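Local coordinates for extracellular ligand-binding receptor (Rhodopseudomonas palustris, PDB 4EYQ), which probably serves as a periplasmic solute-binding receptor, holding small aromatic acids such as 4-hydroxyphenylpyruvate and caffeic acid in the cleft between two lobes, at residues A[72-77]-A[95-100]. Sequence-based numbering, arbitrary orientation.
Sequences VIMGSS and PHIALA. With ENO (3-(4-hydroxy-phenyl)pyruvic acid), chain B.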
loop_
_atom_site.group_PDB
_atom_site.type_symbol
_atom_site.label_atom_id
_atom_site.label_comp_id
_atom_site.label_asym_id
_atom_site.label_seq_id
_atom_site.Cartn_x
_atom_site.Cartn_y
_atom_site.Cartn_z
ATOM N N VAL A 72 -6.659 1.321 -18.500
ATOM C CA VAL A 72 -6.149 0.834 -17.201
ATOM C C VAL A 72 -7.004 1.430 -16.081
ATOM O O VAL A 72 -7.484 2.581 -16.194
ATOM C CB VAL A 72 -4.678 1.280 -16.980
ATOM C CG1 VAL A 72 -4.087 0.685 -15.711
ATOM C CG2 VAL A 72 -3.828 0.833 -18.160
ATOM N N ILE A 73 -7.201 0.647 -15.017
ATOM C CA ILE A 73 -7.859 1.115 -13.795
ATOM C C ILE A 73 -6.870 0.986 -12.628
ATOM O O ILE A 73 -6.149 -0.006 -12.545
ATOM C CB ILE A 73 -9.086 0.238 -13.467
ATOM C CG1 ILE A 73 -10.172 0.375 -14.536
ATOM C CG2 ILE A 73 -9.670 0.611 -12.099
ATOM C CD1 ILE A 73 -11.281 -0.671 -14.327
HETATM N N MSE A 74 -6.867 1.952 -11.710
HETATM C CA MSE A 74 -5.963 1.967 -10.557
HETATM C C MSE A 74 -6.768 2.211 -9.297
HETATM O O MSE A 74 -7.768 2.945 -9.327
HETATM C CB MSE A 74 -4.955 3.132 -10.660
HETATM C CG MSE A 74 -4.014 3.012 -11.810
HETATM SE SE MSE A 74 -2.761 4.504 -11.694
HETATM C CE MSE A 74 -1.696 3.956 -13.226
ATOM N N GLY A 75 -6.337 1.655 -8.168
ATOM C CA GLY A 75 -7.040 1.917 -6.879
ATOM C C GLY A 75 -7.283 0.607 -6.149
ATOM O O GLY A 75 -6.821 -0.433 -6.606
ATOM N N SER A 76 -7.937 0.627 -4.996
ATOM C CA SER A 76 -8.310 1.850 -4.247
ATOM C C SER A 76 -7.177 2.082 -3.228
ATOM O O SER A 76 -6.025 1.602 -3.447
ATOM C CB SER A 76 -9.661 1.601 -3.552
ATOM O OG SER A 76 -10.132 2.722 -2.816
ATOM N N SER A 77 -7.486 2.784 -2.128
ATOM C CA SER A 77 -6.477 3.169 -1.139
ATOM C C SER A 77 -6.389 2.222 0.035
ATOM O O SER A 77 -5.371 2.198 0.760
ATOM C CB SER A 77 -6.760 4.568 -0.625
ATOM O OG SER A 77 -6.658 5.456 -1.697
ATOM N N PRO A 95 -6.836 -4.130 -17.398
ATOM C CA PRO A 95 -5.662 -4.129 -16.501
ATOM C C PRO A 95 -5.889 -3.254 -15.287
ATOM O O PRO A 95 -6.433 -2.157 -15.405
ATOM C CB PRO A 95 -4.545 -3.537 -17.362
ATOM C CG PRO A 95 -4.963 -3.794 -18.778
ATOM C CD PRO A 95 -6.478 -3.810 -18.795
ATOM N N HIS A 96 -5.516 -3.767 -14.118
ATOM C CA HIS A 96 -5.785 -3.107 -12.838
ATOM C C HIS A 96 -4.528 -3.044 -12.002
ATOM O O HIS A 96 -3.901 -4.074 -11.768
ATOM C CB HIS A 96 -6.863 -3.875 -12.072
ATOM C CG HIS A 96 -7.004 -3.428 -10.636
ATOM N ND1 HIS A 96 -7.169 -4.307 -9.615
ATOM C CD2 HIS A 96 -6.966 -2.143 -10.066
ATOM C CE1 HIS A 96 -7.257 -3.623 -8.450
ATOM N NE2 HIS A 96 -7.114 -2.300 -8.722
ATOM N N ILE A 97 -4.133 -1.843 -11.571
ATOM C CA ILE A 97 -3.019 -1.673 -10.635
ATOM C C ILE A 97 -3.574 -1.317 -9.269
ATOM O O ILE A 97 -4.114 -0.228 -9.089
ATOM C CB ILE A 97 -2.000 -0.607 -11.123
ATOM C CG1 ILE A 97 -1.460 -1.044 -12.492
ATOM C CG2 ILE A 97 -0.853 -0.504 -10.118
ATOM C CD1 ILE A 97 -0.587 -0.024 -13.226
ATOM N N ALA A 98 -3.474 -2.257 -8.326
ATOM C CA ALA A 98 -3.959 -2.062 -6.967
ATOM C C ALA A 98 -3.074 -1.093 -6.187
ATOM O O ALA A 98 -1.840 -1.203 -6.226
ATOM C CB ALA A 98 -4.060 -3.388 -6.240
ATOM N N LEU A 99 -3.687 -0.138 -5.480
ATOM C CA LEU A 99 -2.867 0.767 -4.644
ATOM C C LEU A 99 -2.915 0.403 -3.147
ATOM O O LEU A 99 -2.355 1.112 -2.313
ATOM C CB LEU A 99 -3.226 2.241 -4.899
ATOM C CG LEU A 99 -3.101 2.725 -6.357
ATOM C CD1 LEU A 99 -3.526 4.184 -6.450
ATOM C CD2 LEU A 99 -1.680 2.521 -6.947
ATOM N N ALA A 100 -3.566 -0.709 -2.815
ATOM C CA ALA A 100 -3.627 -1.239 -1.463
ATOM C C ALA A 100 -3.363 -2.727 -1.562
ATOM O O ALA A 100 -3.637 -3.311 -2.609
ATOM C CB ALA A 100 -5.013 -1.016 -0.853
HETATM O O4 ENO B . -4.604 -1.753 2.625
HETATM C C9 ENO B . -2.308 0.990 2.025
HETATM C C8 ENO B . -1.082 1.004 1.383
HETATM C C7 ENO B . -0.060 0.173 1.825
HETATM C C6 ENO B . -0.242 -0.694 2.902
HETATM C C5 ENO B . -1.482 -0.690 3.541
HETATM C C4 ENO B . -2.517 0.141 3.104
HETATM O O3 ENO B . 1.123 0.212 1.165
HETATM C C3 ENO B . -3.862 0.166 3.817
HETATM C C2 ENO B . -4.813 -0.960 3.525
HETATM C C1 ENO B . -6.016 -1.069 4.356
HETATM O O2 ENO B . -6.789 -2.031 4.177
HETATM O O1 ENO B . -6.249 -0.207 5.242
#
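The imidazole of H96 reaches across to the neighbouring strand and gives its NE2 hydrogen to the backbone O of G75, 2.8 Å away, the carbonyl of the cis peptide joining G75 to S76. The strands, 72-75 and 96-98, are parallel neighbours of a beta-alpha-beta unit in one lobe of a periplasmic binding protein, with helix 79-92 as the crossover. A regular ladder precedes the side-chain bond: I73 N to P95 O, I97 N to I73 O, and G75 N to I97 O at 3.1 Å. With CG anti to the backbone N (chi1 168°), the H96 ring lies on the I73 face of the sheet and leans along the strand toward G75 O, 8° out of its plane; ND1 bonds S112 OG, and the two bonds fix the ring's rotation. A weak bond from L99 N and the CA-H of A98 also grip this buried oxygen. On the opposite face M74 and I97 run side by side, selenomethionine CE 4.1 Å from I97 CD1, packed against helix 282-301. Both segments run on to the ligand cleft, S76 OG bonding D50 and S77 OG bonding E27. There A100 CB sits 3.6 Å from O4 of the bound hydroxyphenylpyruvate, and S77 O lies 3.5 Å from its ring carbon C9.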